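Local coordinates for protein NS6 protease (Murine norovirus 1, PDB 4ASH) that probably cleaves the viral polyprotein, as a trypsin-like cysteine protease of the calicivirus family, at residues S6-R10 with R67-M73; T16-F20 with G139-P144; H25-K31 with D56-F62. The protein carries 1 engineered substitution. One frame throughout, in Å; residues are numbered along the deposited sequence.

Contact 1. Residues S6-R10 with R67-M73; sequences SIWSR and RPDIPAM
Arg10 reaches Pro71 on a straight chain. Its chi2 (179°) and chi3 (-172°) are both extended, and they carry the guanidinium from the 3-10 turn 6-10 into the loop 67-73. Arg67 instead folds back at chi2 and chi3, which turns its head group to Ser9.

Arg10 NH2 donates to Pro71 O at 2.6 Å, on a lone pair in the carbonyl plane. NH1 adds a weak bond to the same oxygen. The flat group is held from above and below. Ile70 CB sits over one face, and Met73 SD lies over the opposite face, 3.6 Å from Arg10 CZ. The ring of Pro71 comes in crosswise, with CD 3.4 Å from Arg10 NH2. NH1 also bonds Trp21 O, at the end of strand 17-21.

Arg67 grips Ser9 end-on. Arg67 NH1 meets Ser9 O at 2.9 Å in a nearly straight bond (175°), although the donor stands above the carbonyl plane. Arg67 NH2 meets Ser9 OG at 3.2 Å. The type I turn from Arg67 to Ile70 brings Asp69 beside the same guanidinium. The salt bridge is side-on, with Arg67 NE to Asp69 OD1 at 2.9 Å and Arg67 NH2 to Asp69 OD2 at 3.0 Å.

The contact ties the N-terminal turn to the linker between the two sheets. Arg67 probably has its charge balanced within its own loop, while the buried Arg10 head group is fixed by backbone carbonyls.

Contact 2. Residues T16-F20 with G139-P144; sequences TGWGF and GDAGCP. Engineered in segment 139-144: Ala141 (natural residue Cys).
Trp18 and Ala141 make the backbone link. Trp18 N donates to Ala141 O at 3.0 Å. Two CA-H...O contacts flank this bond: Gly17 CA to Ala141 O at 3.4 Å, and Gly142 CA to Trp18 O at 3.1 Å. Both alpha carbons belong to glycines, and the absence of a CB allows the two chains to come this close.

Two contacts use aromatic faces. Cys143 SG stands over the five-membered ring of Trp18, 4.0 Å from its centroid, a sulfur-aromatic contact. A chi1 of -69° carries the sulfur there. Pro144 CB makes a CH-pi contact 4.0 Å from the centroid of the Phe20 ring, over the face but toward the rim. The proline and phenylalanine side chains cross at about a right angle.

Water 1 lies between polar groups. It takes a weak bond from Trp18 NE1 and sits 2.7 Å from Asp140 OD1. The other oxygen, Asp140 OD2, is held by Ile137 N and a salt bridge to Arg91.

Ala141 is engineered; the natural residue is Cys. The type II turn from Asp140 to Cys143 overlaps the run 139-142, Gly-Asp-Cys-Gly in the natural sequence. This is consistent with the nucleophile loop of chymotrypsin-like cysteine proteases.

Contact 3. Residues H25-K31 with D56-F62; sequences HVFITAK and DFLKYYF
Ile28 and Phe57 meet in the apolar middle. Ile28 CG2 touches Phe57 CZ at 3.7 Å. With chi1 at 65°, the ethyl arm of Ile28 swings so that CD1 joins CG2 against the same ring atom. On the same face Ile28 packs on Val155 and Val158 of strand 152-162.

On the other face Phe27 and Tyr60 lie side by side, pointing the same way. Tyr60 CD1 comes to the edge of the Phe27 ring, 4.1 Å from Phe27 CD2. Thr29 CG2 touches both Leu58 CB and the edge of the Tyr60 ring at CE1. Phe14 and Phe42 extend this aromatic cluster.

Farther out, Val26 CG1 lies against the aliphatic chain of Lys59, 3.7 Å from Lys59 CD. Val26 CG2 meets the edge of the Tyr61 ring.

The strands are antiparallel. Phe27 with Tyr60 and Thr29 with Leu58 form hydrogen-bonded pairs, each with two backbone bonds. At one end Phe62 N bonds His25 O, and His25 ND1 donates to Phe62 O at 2.8 Å, almost in its ring plane. At the other end Lys31 N meets Asp56 O at 2.8 Å.

Asp56 OD2 is hydrogen-bonded to His32 ND1. This end of the ladder, where 26-30 leaves and 57-62 begins, places Asp56 beside His32, consistent with the His-Asp pair of the chymotrypsin-like active site.

In the fold
From the N terminus, the turn 6-10 comes first. Contact 1 closes the long loop from there to 67-73, which takes in the five-stranded sheet and ends at the linker to the second sheet. Segment 16-20 lies within that loop but finds its partner at 139-144, so contacts 1 and 2 cross. Contact 3 pairs strands 26-30 and 57-62 and falls inside both loops. Phe20 touches Arg10 and Met73 of contact 1. Strands 17-21 and 26-30 are sheet neighbours, which joins contacts 2 and 3. Contact 2 ties the first sheet to the loop leading into strand 144-149 of the second.

Contact 1. Residues S6-R10 with R67-M73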
ATOM      1  N   SER A   6     -11.047 -13.583   1.663  1.00 38.39           N
ATOM      2  CA  SER A   6     -11.920 -12.420   1.502  1.00 38.09           C
ATOM      3  C   SER A   6     -11.142 -11.106   1.408  1.00 30.18           C
ATOM      4  O   SER A   6     -11.688 -10.082   0.996  1.00 33.51           O
ATOM      5  CB  SER A   6     -12.915 -12.338   2.663  1.00 40.31           C
ATOM      6  OG  SER A   6     -12.240 -12.030   3.872  1.00 41.74           O
ATOM      7  N   ILE A   7      -9.871 -11.133   1.786  1.00 26.84           N
ATOM      8  CA  ILE A   7      -9.060  -9.919   1.786  1.00 24.05           C
ATOM      9  C   ILE A   7      -8.842  -9.401   0.363  1.00 18.99           C
ATOM     10  O   ILE A   7      -8.668  -8.205   0.139  1.00 22.33           O
ATOM     11  CB  ILE A   7      -7.695 -10.157   2.470  1.00 22.58           C
ATOM     12  CG1 ILE A   7      -7.078  -8.835   2.937  1.00 22.79           C
ATOM     13  CG2 ILE A   7      -6.749 -10.916   1.541  1.00 27.61           C
ATOM     14  CD1 ILE A   7      -5.871  -9.011   3.837  1.00 29.15           C
ATOM     15  N   TRP A   8      -8.842 -10.306  -0.607  1.00 19.70           N
ATOM     16  CA  TRP A   8      -8.567  -9.908  -1.978  1.00 14.77           C
ATOM     17  C   TRP A   8      -9.645  -9.014  -2.600  1.00 16.93           C
ATOM     18  O   TRP A   8      -9.357  -8.220  -3.493  1.00 18.16           O
ATOM     19  CB  TRP A   8      -8.352 -11.151  -2.849  1.00 19.44           C
ATOM     20  CG  TRP A   8      -7.054 -11.835  -2.568  1.00 20.54           C
ATOM     21  CD1 TRP A   8      -6.840 -12.892  -1.731  1.00 27.41           C
ATOM     22  CD2 TRP A   8      -5.782 -11.480  -3.103  1.00 16.32           C
ATOM     23  NE1 TRP A   8      -5.505 -13.223  -1.717  1.00 25.70           N
ATOM     24  CE2 TRP A   8      -4.831 -12.372  -2.551  1.00 21.65           C
ATOM     25  CE3 TRP A   8      -5.348 -10.497  -3.989  1.00 15.04           C
ATOM     26  CZ2 TRP A   8      -3.480 -12.326  -2.884  1.00 18.23           C
ATOM     27  CZ3 TRP A   8      -3.992 -10.453  -4.322  1.00 17.28           C
ATOM     28  CH2 TRP A   8      -3.082 -11.359  -3.767  1.00 18.00           C
ATOM     29  N   SER A   9     -10.888  -9.127  -2.138  1.00 21.85           N
ATOM     30  CA  SER A   9     -11.937  -8.298  -2.719  1.00 21.87           C
ATOM     31  C   SER A   9     -11.739  -6.830  -2.342  1.00 16.54           C
ATOM     32  O   SER A   9     -12.378  -5.948  -2.931  1.00 19.99           O
ATOM     33  CB  SER A   9     -13.330  -8.777  -2.290  1.00 26.47           C
ATOM     34  OG  SER A   9     -13.617  -8.332  -0.985  1.00 27.27           O
ATOM     35  N   ARG A  10     -10.818  -6.589  -1.400  1.00 18.70           N
ATOM     36  CA  ARG A  10     -10.441  -5.248  -0.940  1.00 19.23           C
ATOM     37  C   ARG A  10      -9.459  -4.564  -1.885  1.00 14.82           C
ATOM     38  O   ARG A  10      -9.247  -3.348  -1.791  1.00 14.31           O
ATOM     39  CB  ARG A  10      -9.760  -5.302   0.438  1.00 20.78           C
ATOM     40  CG  ARG A  10     -10.606  -5.760   1.616  1.00 27.92           C
ATOM     41  CD  ARG A  10      -9.732  -5.756   2.866  1.00 29.46           C
ATOM     42  NE  ARG A  10     -10.408  -6.353   4.008  1.00 31.58           N
ATOM     43  CZ  ARG A  10     -10.789  -5.687   5.091  1.00 29.01           C
ATOM     44  NH1 ARG A  10     -10.525  -4.387   5.218  1.00 22.27           N
ATOM     45  NH2 ARG A  10     -11.409  -6.337   6.061  1.00 36.13           N
ATOM     46  N   ARG A  67     -17.840   0.495   1.248  1.00 21.12           N
ATOM     47  CA  ARG A  67     -17.865  -0.965   1.309  1.00 22.95           C
ATOM     48  C   ARG A  67     -18.271  -1.441   2.711  1.00 27.88           C
ATOM     49  O   ARG A  67     -17.426  -1.872   3.490  1.00 26.28           O
ATOM     50  CB  ARG A  67     -16.489  -1.547   0.956  1.00 21.96           C
ATOM     51  CG  ARG A  67     -16.043  -1.348  -0.505  1.00 21.85           C
ATOM     52  CD  ARG A  67     -16.698  -2.346  -1.455  1.00 22.53           C
ATOM     53  NE  ARG A  67     -16.512  -3.731  -1.026  1.00 21.07           N
ATOM     54  CZ  ARG A  67     -15.485  -4.509  -1.372  1.00 19.58           C
ATOM     55  NH1 ARG A  67     -14.506  -4.063  -2.164  1.00 17.85           N
ATOM     56  NH2 ARG A  67     -15.432  -5.751  -0.911  1.00 20.58           N
ATOM     57  N   PRO A  68     -19.570  -1.394   3.021  1.00 39.52           N
ATOM     58  CA  PRO A  68     -20.014  -1.801   4.362  1.00 37.06           C
ATOM     59  C   PRO A  68     -19.814  -3.300   4.608  1.00 33.33           C
ATOM     60  O   PRO A  68     -19.892  -3.751   5.753  1.00 44.04           O
ATOM     61  CB  PRO A  68     -21.504  -1.452   4.352  1.00 45.45           C
ATOM     62  CG  PRO A  68     -21.897  -1.524   2.914  1.00 44.86           C
ATOM     63  CD  PRO A  68     -20.695  -1.036   2.143  1.00 44.14           C
ATOM     64  N   ASP A  69     -19.532  -4.049   3.547  1.00 31.05           N
ATOM     65  CA  ASP A  69     -19.368  -5.498   3.644  1.00 32.35           C
ATOM     66  C   ASP A  69     -18.027  -5.934   4.231  1.00 35.50           C
ATOM     67  O   ASP A  69     -17.783  -7.127   4.407  1.00 34.76           O
ATOM     68  CB  ASP A  69     -19.577  -6.170   2.277  1.00 29.25           C
ATOM     69  CG  ASP A  69     -18.612  -5.663   1.206  1.00 35.67           C
ATOM     70  OD1 ASP A  69     -18.445  -4.432   1.089  1.00 30.43           O
ATOM     71  OD2 ASP A  69     -18.041  -6.498   0.463  1.00 32.89           O
ATOM     72  N   ILE A  70     -17.155  -4.978   4.541  1.00 29.99           N
ATOM     73  CA  ILE A  70     -15.818  -5.345   4.978  1.00 27.56           C
ATOM     74  C   ILE A  70     -15.504  -4.826   6.380  1.00 28.20           C
ATOM     75  O   ILE A  70     -15.789  -3.676   6.715  1.00 28.23           O
ATOM     76  CB  ILE A  70     -14.741  -4.865   3.996  1.00 28.77           C
ATOM     77  CG1 ILE A  70     -14.680  -3.339   3.971  1.00 32.08           C
ATOM     78  CG2 ILE A  70     -14.994  -5.416   2.604  1.00 30.33           C
ATOM     79  CD1 ILE A  70     -13.680  -2.805   2.995  1.00 33.40           C
ATOM     80  N   PRO A  71     -14.939  -5.692   7.219  1.00 25.06           N
ATOM     81  CA  PRO A  71     -14.569  -5.238   8.561  1.00 25.45           C
ATOM     82  C   PRO A  71     -13.308  -4.376   8.526  1.00 21.53           C
ATOM     83  O   PRO A  71     -12.427  -4.573   7.683  1.00 22.77           O
ATOM     84  CB  PRO A  71     -14.291  -6.547   9.299  1.00 29.24           C
ATOM     85  CG  PRO A  71     -13.822  -7.472   8.235  1.00 32.08           C
ATOM     86  CD  PRO A  71     -14.611  -7.109   6.994  1.00 27.61           C
ATOM     87  N   ALA A  72     -13.217  -3.417   9.440  1.00 20.61           N
ATOM     88  CA  ALA A  72     -12.016  -2.578   9.532  1.00 19.87           C
ATOM     89  C   ALA A  72     -10.796  -3.405   9.903  1.00 22.54           C
ATOM     90  O   ALA A  72     -10.890  -4.331  10.718  1.00 23.49           O
ATOM     91  CB  ALA A  72     -12.215  -1.469  10.565  1.00 23.20           C
ATOM     92  N   MET A  73      -9.659  -3.037   9.309  1.00 18.34           N
ATOM     93  CA  MET A  73      -8.348  -3.631   9.593  1.00 18.54           C
ATOM     94  C   MET A  73      -7.441  -2.576  10.170  1.00 18.52           C
ATOM     95  O   MET A  73      -7.669  -1.377   9.989  1.00 24.51           O
ATOM     96  CB  MET A  73      -7.694  -4.114   8.297  1.00 22.76           C
ATOM     97  CG  MET A  73      -8.110  -5.477   7.848  1.00 29.47           C
ATOM     98  SD  MET A  73      -7.352  -5.796   6.241  1.00 27.43           S
ATOM     99  CE  MET A  73      -5.610  -5.800   6.619  1.00 21.61           C
TER

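Contact 2. Residues T16-F20 with G139-P144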
ATOM      1  N   THR A  16      -3.991   4.454 -12.453  1.00 19.73           N
ATOM      2  CA  THR A  16      -3.063   3.626 -13.220  1.00 19.25           C
ATOM      3  C   THR A  16      -2.460   2.499 -12.373  1.00 18.17           C
ATOM      4  O   THR A  16      -1.433   1.909 -12.731  1.00 18.10           O
ATOM      5  CB  THR A  16      -1.942   4.481 -13.844  1.00 23.62           C
ATOM      6  OG1 THR A  16      -1.276   5.232 -12.820  1.00 20.02           O
ATOM      7  CG2 THR A  16      -2.524   5.439 -14.874  1.00 23.90           C
ATOM      8  N   GLY A  17      -3.129   2.177 -11.266  1.00 16.03           N
ATOM      9  CA  GLY A  17      -2.680   1.101 -10.406  1.00 18.22           C
ATOM     10  C   GLY A  17      -3.823   0.451  -9.652  1.00 16.73           C
ATOM     11  O   GLY A  17      -4.859   0.092 -10.228  1.00 15.22           O
ATOM     12  N   TRP A  18      -3.622   0.313  -8.343  1.00 14.87           N
ATOM     13  CA  TRP A  18      -4.548  -0.387  -7.470  1.00 13.40           C
ATOM     14  C   TRP A  18      -4.666   0.380  -6.166  1.00 13.45           C
ATOM     15  O   TRP A  18      -3.877   1.286  -5.902  1.00 15.73           O
ATOM     16  CB  TRP A  18      -4.026  -1.789  -7.176  1.00 13.71           C
ATOM     17  CG  TRP A  18      -3.844  -2.565  -8.432  1.00 13.12           C
ATOM     18  CD1 TRP A  18      -2.766  -2.527  -9.256  1.00 13.85           C
ATOM     19  CD2 TRP A  18      -4.777  -3.470  -9.014  1.00 16.82           C
ATOM     20  NE1 TRP A  18      -2.971  -3.363 -10.339  1.00 15.25           N
ATOM     21  CE2 TRP A  18      -4.201  -3.954 -10.202  1.00 16.64           C
ATOM     22  CE3 TRP A  18      -6.049  -3.925  -8.644  1.00 15.56           C
ATOM     23  CZ2 TRP A  18      -4.851  -4.868 -11.022  1.00 17.03           C
ATOM     24  CZ3 TRP A  18      -6.690  -4.837  -9.459  1.00 16.04           C
ATOM     25  CH2 TRP A  18      -6.089  -5.295 -10.633  1.00 18.84           C
ATOM     26  N   GLY A  19      -5.663   0.021  -5.365  1.00 14.14           N
ATOM     27  CA  GLY A  19      -5.761   0.520  -4.000  1.00 15.92           C
ATOM     28  C   GLY A  19      -6.401  -0.546  -3.127  1.00 16.94           C
ATOM     29  O   GLY A  19      -6.783  -1.621  -3.629  1.00 15.59           O
ATOM     30  N   PHE A  20      -6.542  -0.249  -1.837  1.00 13.67           N
ATOM     31  CA  PHE A  20      -6.947  -1.237  -0.843  1.00 14.22           C
ATOM     32  C   PHE A  20      -7.905  -0.624   0.156  1.00 13.21           C
ATOM     33  O   PHE A  20      -7.621   0.444   0.725  1.00 15.07           O
ATOM     34  CB  PHE A  20      -5.711  -1.741  -0.093  1.00 14.05           C
ATOM     35  CG  PHE A  20      -5.996  -2.829   0.912  1.00 13.13           C
ATOM     36  CD1 PHE A  20      -6.333  -4.107   0.494  1.00 16.20           C
ATOM     37  CD2 PHE A  20      -5.919  -2.577   2.279  1.00 16.27           C
ATOM     38  CE1 PHE A  20      -6.574  -5.114   1.403  1.00 20.70           C
ATOM     39  CE2 PHE A  20      -6.164  -3.582   3.195  1.00 17.01           C
ATOM     40  CZ  PHE A  20      -6.488  -4.845   2.770  1.00 20.61           C
ATOM     41  N   GLY A 139       2.572  -1.395 -13.092  1.00 17.03           N
ATOM     42  CA  GLY A 139       1.136  -1.560 -13.020  1.00 17.71           C
ATOM     43  C   GLY A 139       0.700  -2.044 -11.648  1.00 16.78           C
ATOM     44  O   GLY A 139      -0.479  -1.934 -11.318  1.00 16.93           O
ATOM     45  N   ASP A 140       1.645  -2.571 -10.865  1.00 16.55           N
ATOM     46  CA  ASP A 140       1.339  -3.166  -9.560  1.00 16.11           C
ATOM     47  C   ASP A 140       1.237  -2.145  -8.431  1.00 17.98           C
ATOM     48  O   ASP A 140       0.752  -2.490  -7.351  1.00 14.77           O
ATOM     49  CB  ASP A 140       2.383  -4.203  -9.137  1.00 16.32           C
ATOM     50  CG  ASP A 140       2.355  -5.475  -9.965  1.00 16.08           C
ATOM     51  OD1 ASP A 140       1.383  -5.726 -10.721  1.00 18.91           O
ATOM     52  OD2 ASP A 140       3.320  -6.243  -9.821  1.00 19.30           O
ATOM     53  N   ALA A 141       1.684  -0.909  -8.653  1.00 15.62           N
ATOM     54  CA  ALA A 141       1.680   0.082  -7.566  1.00 15.57           C
ATOM     55  C   ALA A 141       0.286   0.285  -6.974  1.00 17.01           C
ATOM     56  O   ALA A 141      -0.715   0.352  -7.694  1.00 14.22           O
ATOM     57  CB  ALA A 141       2.258   1.409  -8.022  1.00 17.97           C
ATOM     58  N   GLY A 142       0.252   0.408  -5.652  1.00 14.28           N
ATOM     59  CA  GLY A 142      -0.992   0.556  -4.918  1.00 15.33           C
ATOM     60  C   GLY A 142      -1.433  -0.695  -4.191  1.00 11.49           C
ATOM     61  O   GLY A 142      -2.255  -0.615  -3.277  1.00 15.27           O
ATOM     62  N   CYS A 143      -0.941  -1.858  -4.604  1.00 14.18           N
ATOM     63  CA  CYS A 143      -1.287  -3.106  -3.929  1.00 13.99           C
ATOM     64  C   CYS A 143      -0.745  -3.110  -2.495  1.00 13.51           C
ATOM     65  O   CYS A 143       0.356  -2.591  -2.223  1.00 16.20           O
ATOM     66  CB  CYS A 143      -0.797  -4.320  -4.716  1.00 13.88           C
ATOM     67  SG  CYS A 143      -1.710  -4.569  -6.278  1.00 16.44           S
ATOM     68  N   PRO A 144      -1.521  -3.655  -1.554  1.00 13.80           N
ATOM     69  CA  PRO A 144      -1.127  -3.570  -0.142  1.00 14.15           C
ATOM     70  C   PRO A 144      -0.049  -4.566   0.290  1.00 14.19           C
ATOM     71  O   PRO A 144       0.058  -5.666  -0.241  1.00 16.06           O
ATOM     72  CB  PRO A 144      -2.441  -3.888   0.582  1.00 13.54           C
ATOM     73  CG  PRO A 144      -3.081  -4.908  -0.339  1.00 14.78           C
ATOM     74  CD  PRO A 144      -2.806  -4.362  -1.726  1.00 16.21           C
TER
HETATM   75  O   HOH W   1      -1.173  -5.247 -11.605  1.00 17.81           O

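Contact 3. Residues H25-K31 with D56-F62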
ATOM      1  N   HIS A  25     -14.750   2.614   5.097  1.00 15.58           N
ATOM      2  CA  HIS A  25     -14.623   4.065   4.973  1.00 15.73           C
ATOM      3  C   HIS A  25     -13.263   4.510   4.436  1.00 19.40           C
ATOM      4  O   HIS A  25     -13.122   5.648   4.007  1.00 18.92           O
ATOM      5  CB  HIS A  25     -14.804   4.739   6.352  1.00 18.58           C
ATOM      6  CG  HIS A  25     -16.167   4.559   6.953  1.00 18.60           C
ATOM      7  ND1 HIS A  25     -17.131   5.545   6.921  1.00 19.65           N
ATOM      8  CD2 HIS A  25     -16.718   3.519   7.624  1.00 23.70           C
ATOM      9  CE1 HIS A  25     -18.224   5.114   7.529  1.00 20.65           C
ATOM     10  NE2 HIS A  25     -18.000   3.888   7.970  1.00 22.21           N
ATOM     11  N   VAL A  26     -12.259   3.635   4.485  1.00 16.24           N
ATOM     12  CA  VAL A  26     -10.882   4.073   4.243  1.00 13.54           C
ATOM     13  C   VAL A  26     -10.251   3.296   3.106  1.00 15.38           C
ATOM     14  O   VAL A  26     -10.200   2.067   3.133  1.00 16.50           O
ATOM     15  CB  VAL A  26      -9.985   3.948   5.509  1.00 13.44           C
ATOM     16  CG1 VAL A  26      -8.539   4.274   5.166  1.00 15.51           C
ATOM     17  CG2 VAL A  26     -10.469   4.878   6.611  1.00 18.64           C
ATOM     18  N   PHE A  27      -9.773   4.035   2.111  1.00 14.78           N
ATOM     19  CA  PHE A  27      -9.164   3.463   0.909  1.00 15.36           C
ATOM     20  C   PHE A  27      -7.779   4.063   0.748  1.00 14.96           C
ATOM     21  O   PHE A  27      -7.625   5.293   0.741  1.00 16.62           O
ATOM     22  CB  PHE A  27     -10.046   3.788  -0.301  1.00 14.23           C
ATOM     23  CG  PHE A  27      -9.572   3.170  -1.591  1.00 17.22           C
ATOM     24  CD1 PHE A  27      -9.802   1.828  -1.857  1.00 15.84           C
ATOM     25  CD2 PHE A  27      -8.918   3.938  -2.539  1.00 17.00           C
ATOM     26  CE1 PHE A  27      -9.384   1.259  -3.047  1.00 16.51           C
ATOM     27  CE2 PHE A  27      -8.491   3.369  -3.739  1.00 17.79           C
ATOM     28  CZ  PHE A  27      -8.728   2.032  -3.987  1.00 14.50           C
ATOM     29  N   ILE A  28      -6.765   3.203   0.645  1.00 14.24           N
ATOM     30  CA  ILE A  28      -5.390   3.668   0.509  1.00 11.90           C
ATOM     31  C   ILE A  28      -4.805   3.267  -0.849  1.00 15.19           C
ATOM     32  O   ILE A  28      -5.187   2.243  -1.425  1.00 15.06           O
ATOM     33  CB  ILE A  28      -4.479   3.162   1.655  1.00 14.79           C
ATOM     34  CG1 ILE A  28      -4.315   1.629   1.627  1.00 13.91           C
ATOM     35  CG2 ILE A  28      -5.004   3.677   2.998  1.00 15.29           C
ATOM     36  CD1 ILE A  28      -3.327   1.103   2.713  1.00 14.07           C
ATOM     37  N   THR A  29      -3.881   4.081  -1.354  1.00 12.91           N
ATOM     38  CA  THR A  29      -3.279   3.817  -2.661  1.00 12.67           C
ATOM     39  C   THR A  29      -1.932   4.542  -2.745  1.00 15.25           C
ATOM     40  O   THR A  29      -1.532   5.250  -1.823  1.00 15.82           O
ATOM     41  CB  THR A  29      -4.217   4.274  -3.819  1.00 16.49           C
ATOM     42  OG1 THR A  29      -3.676   3.867  -5.090  1.00 14.29           O
ATOM     43  CG2 THR A  29      -4.379   5.779  -3.819  1.00 18.44           C
ATOM     44  N   ALA A  30      -1.244   4.364  -3.865  1.00 14.96           N
ATOM     45  CA  ALA A  30      -0.032   5.103  -4.161  1.00 15.21           C
ATOM     46  C   ALA A  30      -0.424   6.430  -4.797  1.00 16.21           C
ATOM     47  O   ALA A  30      -1.169   6.461  -5.772  1.00 18.17           O
ATOM     48  CB  ALA A  30       0.845   4.299  -5.113  1.00 16.73           C
ATOM     49  N   LYS A  31       0.071   7.531  -4.251  1.00 16.18           N
ATOM     50  CA  LYS A  31      -0.225   8.843  -4.809  1.00 16.75           C
ATOM     51  C   LYS A  31      -0.015   8.914  -6.325  1.00 21.24           C
ATOM     52  O   LYS A  31      -0.849   9.465  -7.061  1.00 21.99           O
ATOM     53  CB  LYS A  31       0.593   9.933  -4.100  1.00 20.39           C
ATOM     54  CG  LYS A  31       0.189  11.335  -4.527  1.00 25.61           C
ATOM     55  CD  LYS A  31       0.991  12.402  -3.811  1.00 33.16           C
ATOM     56  CE  LYS A  31       0.503  13.788  -4.204  1.00 43.69           C
ATOM     57  NZ  LYS A  31       0.994  14.834  -3.261  1.00 49.49           N
ATOM     58  N   ASP A  56       4.432   9.342  -1.095  1.00 17.66           N
ATOM     59  CA  ASP A  56       3.667   8.658  -2.149  1.00 17.52           C
ATOM     60  C   ASP A  56       2.529   7.801  -1.589  1.00 18.91           C
ATOM     61  O   ASP A  56       2.004   6.921  -2.275  1.00 18.83           O
ATOM     62  CB  ASP A  56       4.586   7.800  -3.030  1.00 16.38           C
ATOM     63  CG  ASP A  56       3.958   7.471  -4.387  1.00 18.42           C
ATOM     64  OD1 ASP A  56       3.266   8.334  -4.956  1.00 18.66           O
ATOM     65  OD2 ASP A  56       4.162   6.352  -4.888  1.00 19.51           O
ATOM     66  N   PHE A  57       2.165   8.055  -0.338  1.00 17.08           N
ATOM     67  CA  PHE A  57       1.032   7.370   0.281  1.00 17.85           C
ATOM     68  C   PHE A  57      -0.205   8.258   0.241  1.00 15.84           C
ATOM     69  O   PHE A  57      -0.156   9.409   0.670  1.00 19.90           O
ATOM     70  CB  PHE A  57       1.373   7.033   1.729  1.00 16.62           C
ATOM     71  CG  PHE A  57       0.383   6.117   2.396  1.00 15.80           C
ATOM     72  CD1 PHE A  57      -0.739   6.624   3.029  1.00 18.14           C
ATOM     73  CD2 PHE A  57       0.585   4.742   2.388  1.00 16.14           C
ATOM     74  CE1 PHE A  57      -1.638   5.776   3.657  1.00 16.05           C
ATOM     75  CE2 PHE A  57      -0.322   3.889   2.998  1.00 18.61           C
ATOM     76  CZ  PHE A  57      -1.426   4.406   3.631  1.00 16.29           C
ATOM     77  N   LEU A  58      -1.321   7.726  -0.246  1.00 15.31           N
ATOM     78  CA  LEU A  58      -2.545   8.510  -0.338  1.00 17.06           C
ATOM     79  C   LEU A  58      -3.711   7.794   0.350  1.00 16.77           C
ATOM     80  O   LEU A  58      -3.932   6.603   0.128  1.00 17.78           O
ATOM     81  CB  LEU A  58      -2.862   8.765  -1.817  1.00 21.11           C
ATOM     82  CG  LEU A  58      -3.939   9.785  -2.149  1.00 26.91           C
ATOM     83  CD1 LEU A  58      -3.530  11.161  -1.649  1.00 31.49           C
ATOM     84  CD2 LEU A  58      -4.159   9.803  -3.655  1.00 27.02           C
ATOM     85  N   LYS A  59      -4.450   8.516   1.191  1.00 19.08           N
ATOM     86  CA  LYS A  59      -5.571   7.929   1.910  1.00 21.65           C
ATOM     87  C   LYS A  59      -6.837   8.736   1.680  1.00 18.40           C
ATOM     88  O   LYS A  59      -6.841   9.959   1.833  1.00 23.43           O
ATOM     89  CB  LYS A  59      -5.263   7.843   3.412  1.00 22.79           C
ATOM     90  CG  LYS A  59      -6.418   7.325   4.273  1.00 26.66           C
ATOM     91  CD  LYS A  59      -5.934   6.925   5.658  1.00 34.13           C
ATOM     92  CE  LYS A  59      -5.410   8.120   6.451  1.00 38.53           C
ATOM     93  NZ  LYS A  59      -6.480   9.117   6.736  1.00 43.69           N
ATOM     94  N   TYR A  60      -7.904   8.037   1.317  1.00 16.89           N
ATOM     95  CA  TYR A  60      -9.226   8.629   1.164  1.00 16.87           C
ATOM     96  C   TYR A  60     -10.099   8.179   2.309  1.00 19.50           C
ATOM     97  O   TYR A  60     -10.132   6.990   2.629  1.00 17.97           O
ATOM     98  CB  TYR A  60      -9.876   8.131  -0.128  1.00 19.44           C
ATOM     99  CG  TYR A  60      -9.172   8.544  -1.387  1.00 19.28           C
ATOM    100  CD1 TYR A  60      -8.054   7.853  -1.832  1.00 21.89           C
ATOM    101  CD2 TYR A  60      -9.649   9.587  -2.157  1.00 18.29           C
ATOM    102  CE1 TYR A  60      -7.409   8.216  -3.007  1.00 24.75           C
ATOM    103  CE2 TYR A  60      -9.011   9.956  -3.335  1.00 23.40           C
ATOM    104  CZ  TYR A  60      -7.892   9.266  -3.750  1.00 23.11           C
ATOM    105  OH  TYR A  60      -7.261   9.612  -4.932  1.00 23.24           O
ATOM    106  N   TYR A  61     -10.798   9.125   2.929  1.00 18.84           N
ATOM    107  CA  TYR A  61     -11.766   8.794   3.960  1.00 20.28           C
ATOM    108  C   TYR A  61     -13.172   9.222   3.539  1.00 19.85           C
ATOM    109  O   TYR A  61     -13.412  10.394   3.234  1.00 22.98           O
ATOM    110  CB  TYR A  61     -11.389   9.440   5.303  1.00 19.00           C
ATOM    111  CG  TYR A  61     -12.515   9.316   6.314  1.00 20.47           C
ATOM    112  CD1 TYR A  61     -12.732   8.124   6.997  1.00 19.29           C
ATOM    113  CD2 TYR A  61     -13.398  10.363   6.530  1.00 26.70           C
ATOM    114  CE1 TYR A  61     -13.787   7.988   7.897  1.00 22.61           C
ATOM    115  CE2 TYR A  61     -14.453  10.239   7.428  1.00 27.15           C
ATOM    116  CZ  TYR A  61     -14.640   9.052   8.107  1.00 25.44           C
ATOM    117  OH  TYR A  61     -15.678   8.934   9.006  1.00 25.86           O
ATOM    118  N   PHE A  62     -14.094   8.266   3.538  1.00 18.31           N
ATOM    119  CA  PHE A  62     -15.471   8.505   3.122  1.00 20.88           C
ATOM    120  C   PHE A  62     -16.364   8.582   4.350  1.00 22.55           C
ATOM    121  O   PHE A  62     -16.411   7.648   5.145  1.00 22.14           O
ATOM    122  CB  PHE A  62     -15.945   7.381   2.191  1.00 19.99           C
ATOM    123  CG  PHE A  62     -15.178   7.301   0.900  1.00 19.52           C
ATOM    124  CD1 PHE A  62     -13.967   6.627   0.842  1.00 20.21           C
ATOM    125  CD2 PHE A  62     -15.668   7.903  -0.256  1.00 20.26           C
ATOM    126  CE1 PHE A  62     -13.245   6.547  -0.341  1.00 17.70           C
ATOM    127  CE2 PHE A  62     -14.952   7.834  -1.436  1.00 18.23           C
ATOM    128  CZ  PHE A  62     -13.738   7.161  -1.477  1.00 19.52           C
TER